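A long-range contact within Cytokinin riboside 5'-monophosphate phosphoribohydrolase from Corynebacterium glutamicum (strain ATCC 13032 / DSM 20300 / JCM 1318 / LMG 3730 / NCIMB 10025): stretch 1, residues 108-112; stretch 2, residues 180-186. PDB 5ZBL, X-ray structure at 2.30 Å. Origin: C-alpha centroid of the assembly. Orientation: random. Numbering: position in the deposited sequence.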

ATOM      1  N   ASP A 108      13.687  13.982   1.268  1.00 38.92           N
ATOM      2  CA  ASP A 108      14.370  13.826   2.549  1.00 37.48           C
ATOM      3  C   ASP A 108      13.408  13.347   3.579  1.00 36.42           C
ATOM      4  O   ASP A 108      13.804  13.027   4.688  1.00 33.85           O
ATOM      5  N   GLY A 109      12.131  13.265   3.191  1.00 37.67           N
ATOM      6  CA  GLY A 109      11.039  12.889   4.079  1.00 35.47           C
ATOM      7  C   GLY A 109       9.760  12.733   3.260  1.00 32.59           C
ATOM      8  O   GLY A 109       9.727  13.140   2.093  1.00 31.77           O
ATOM      9  N   PHE A 110       8.734  12.162   3.897  1.00 31.60           N
ATOM     10  CA  PHE A 110       7.492  11.746   3.256  1.00 32.50           C
ATOM     11  C   PHE A 110       6.305  12.334   4.004  1.00 32.61           C
ATOM     12  O   PHE A 110       6.280  12.299   5.242  1.00 34.28           O
ATOM     13  N   ILE A 111       5.342  12.879   3.254  1.00 31.27           N
ATOM     14  CA  ILE A 111       4.064  13.315   3.782  1.00 29.03           C
ATOM     15  C   ILE A 111       2.954  12.621   2.976  1.00 32.39           C
ATOM     16  O   ILE A 111       2.968  12.596   1.745  1.00 29.84           O
ATOM     17  N   ALA A 112       1.991  12.050   3.695  1.00 32.26           N
ATOM     18  CA  ALA A 112       0.830  11.486   3.072  1.00 35.75           C
ATOM     19  C   ALA A 112      -0.341  12.400   3.466  1.00 36.01           C
ATOM     20  O   ALA A 112      -0.615  12.602   4.670  1.00 34.55           O
ATOM     21  N   ALA A 180       3.068  22.430  12.698  1.00 35.21           N
ATOM     22  CA  ALA A 180       3.429  21.352  13.598  1.00 38.33           C
ATOM     23  C   ALA A 180       3.992  20.114  12.855  1.00 41.77           C
ATOM     24  O   ALA A 180       4.930  19.480  13.341  1.00 39.59           O
ATOM     25  N   LEU A 181       3.427  19.824  11.676  1.00 41.06           N
ATOM     26  CA  LEU A 181       3.853  18.743  10.813  1.00 40.75           C
ATOM     27  C   LEU A 181       5.264  18.897  10.255  1.00 41.50           C
ATOM     28  O   LEU A 181       6.061  17.941  10.304  1.00 40.96           O
ATOM     29  N   LEU A 182       5.561  20.065   9.682  1.00 45.21           N
ATOM     30  CA  LEU A 182       6.901  20.334   9.129  1.00 45.86           C
ATOM     31  C   LEU A 182       7.920  20.484  10.228  1.00 44.71           C
ATOM     32  O   LEU A 182       9.045  19.978  10.100  1.00 45.60           O
ATOM     33  N   LYS A 183       7.533  21.157  11.306  1.00 41.48           N
ATOM     34  CA  LYS A 183       8.416  21.297  12.476  1.00 44.41           C
ATOM     35  C   LYS A 183       8.842  19.952  13.006  1.00 44.35           C
ATOM     36  O   LYS A 183      10.016  19.740  13.280  1.00 46.27           O
ATOM     37  N   ALA A 184       7.891  19.033  13.137  1.00 44.07           N
ATOM     38  CA  ALA A 184       8.213  17.694  13.624  1.00 43.95           C
ATOM     39  C   ALA A 184       9.169  16.940  12.676  1.00 45.64           C
ATOM     40  O   ALA A 184      10.021  16.200  13.162  1.00 44.01           O
ATOM     41  N   MET A 185       8.992  17.108  11.353  1.00 43.84           N
ATOM     42  CA  MET A 185       9.856  16.494  10.334  1.00 47.27           C
ATOM     43  C   MET A 185      11.282  17.140  10.329  1.00 47.73           C
ATOM     44  O   MET A 185      12.267  16.457  10.064  1.00 51.27           O
ATOM     45  N   GLN A 186      11.385  18.432  10.630  1.00 49.19           N
ATOM     46  CA  GLN A 186      12.694  19.136  10.703  1.00 47.76           C
ATOM     47  C   GLN A 186      13.544  18.702  11.892  1.00 53.07           C
ATOM     48  O   GLN A 186      14.763  18.484  11.746  1.00 56.11           O
TER

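A helix laid against a strand of the same chain usually meets it through a few apolar side chains set about one turn apart, and the contact between residues 180-186 and 108-112 is a compact example. The helix and strand 110-112 run roughly antiparallel, at 152° between their N-to-C directions, and their axes come no closer than 10.7 Å. At this separation of axes the contact is made by side chains of the helix, which reach the side chain of I111 and, from M185, the backbone of F110 and G109.

Along this stretch of the helix, A180 comes first and takes no part; its CB lies out of reach of the other stretch, although its carbonyl O accepts the helical hydrogen bond from A184 N at 3.0 Å. L181 is the first residue of the stretch to point toward the strand. Its chi1 is t (-171°), while chi2, at 143°, falls between the usual wells. In this conformation L181 CD2 lies 3.6 Å from I111 CD1, a close methyl-to-methyl contact. L182 follows with its CA-to-CB bond directed sideways, yet the end of its side chain, with chi1 m and chi2 t, comes nearer: L182 CD2 approaches I111 CD1 at 4.4 Å, a looser contact.

The helical twist then carries K183 and A184 out of reach. K183 is exposed and touches a crystal neighbour instead. One turn after L181, M185 again points toward the strand, and the hydrogen bond from M185 N to L181 O (3.2 Å) spans the turn that separates these two inward-pointing residues. With chi1 m, chi2 t and chi3 p, M185 places its SD 3.4 Å from I111 CG1. Its terminal methyl reaches farther along the other stretch, where M185 CE lies 3.5 Å from F110 O and 3.9 Å from G109 C. The absence of a side chain at G109 matters here, because an ideal CB on that residue would point toward the helix and sit only 2.9 Å from M185 CE, a clash. Q186 closes the stretch out of reach, its OE1 hydrogen-bonded elsewhere in the structure.

On the strand, alternation makes I111 the counterpart of all three helix residues. Its CA-to-CB bond points toward the helix, with chi1 m and chi2 t, whereas those of F110 and A112 point away. No hydrogen bond crosses between the stretches, and the polar end of D108 leads away, with OD2 satisfied elsewhere. The contact buries 187 Å² in total, with I111 and M185 contributing the largest shares.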

ATOM      1  CB  ASP A 108      15.045  15.132   2.958  1.00 41.04           C
ATOM      2  CG  ASP A 108      16.198  15.528   1.983  1.00 46.61           C
ATOM      3  OD1 ASP A 108      17.219  14.766   1.890  1.00 45.02           O
ATOM      4  OD2 ASP A 108      16.046  16.573   1.292  1.00 42.93           O
ATOM      5  CB  PHE A 110       7.392  10.235   3.283  1.00 35.58           C
ATOM      6  CG  PHE A 110       8.483   9.538   2.523  1.00 34.94           C
ATOM      7  CD1 PHE A 110       8.470   9.510   1.136  1.00 34.84           C
ATOM      8  CD2 PHE A 110       9.512   8.902   3.189  1.00 37.35           C
ATOM      9  CE1 PHE A 110       9.486   8.888   0.430  1.00 31.75           C
ATOM     10  CE2 PHE A 110      10.540   8.256   2.491  1.00 35.50           C
ATOM     11  CZ  PHE A 110      10.532   8.275   1.122  1.00 35.51           C
ATOM     12  CB  ILE A 111       3.890  14.814   3.636  1.00 29.90           C
ATOM     13  CG1 ILE A 111       4.977  15.562   4.429  1.00 32.61           C
ATOM     14  CG2 ILE A 111       2.553  15.304   4.189  1.00 29.34           C
ATOM     15  CD1 ILE A 111       4.982  17.059   4.112  1.00 32.18           C
ATOM     16  CB  ALA A 112       0.618  10.034   3.492  1.00 31.36           C
ATOM     17  CB  ALA A 180       2.246  20.969  14.453  1.00 38.23           C
ATOM     18  CB  LEU A 181       2.889  18.596   9.633  1.00 43.68           C
ATOM     19  CG  LEU A 181       3.137  17.320   8.770  1.00 44.34           C
ATOM     20  CD1 LEU A 181       1.850  16.703   8.269  1.00 42.52           C
ATOM     21  CD2 LEU A 181       4.032  17.616   7.590  1.00 47.00           C
ATOM     22  CB  LEU A 182       6.906  21.572   8.252  1.00 49.33           C
ATOM     23  CG  LEU A 182       6.152  21.355   6.929  1.00 54.79           C
ATOM     24  CD1 LEU A 182       5.754  22.674   6.285  1.00 54.85           C
ATOM     25  CD2 LEU A 182       6.976  20.509   5.967  1.00 57.03           C
ATOM     26  CB  LYS A 183       7.753  22.088  13.597  1.00 45.45           C
ATOM     27  CG  LYS A 183       8.624  22.294  14.825  1.00 48.00           C
ATOM     28  CD  LYS A 183       8.216  23.539  15.600  1.00 49.96           C
ATOM     29  CE  LYS A 183       9.286  23.932  16.611  1.00 56.87           C
ATOM     30  NZ  LYS A 183       8.967  23.446  17.979  1.00 56.25           N
ATOM     31  CB  ALA A 184       6.944  16.887  13.888  1.00 43.79           C
ATOM     32  CB  MET A 185       9.218  16.585   8.912  1.00 46.70           C
ATOM     33  CG  MET A 185       7.953  15.741   8.659  1.00 48.36           C
ATOM     34  SD  MET A 185       7.189  15.981   7.019  1.00 41.58           S
ATOM     35  CE  MET A 185       8.349  15.014   6.077  1.00 40.54           C
ATOM     36  CB  GLN A 186      12.498  20.657  10.734  1.00 49.24           C
ATOM     37  CG  GLN A 186      12.070  21.253   9.404  1.00 49.38           C
ATOM     38  CD  GLN A 186      11.758  22.746   9.491  1.00 53.55           C
ATOM     39  OE1 GLN A 186      10.969  23.199  10.328  1.00 60.34           O
ATOM     40  NE2 GLN A 186      12.352  23.513   8.595  1.00 48.56           N
TER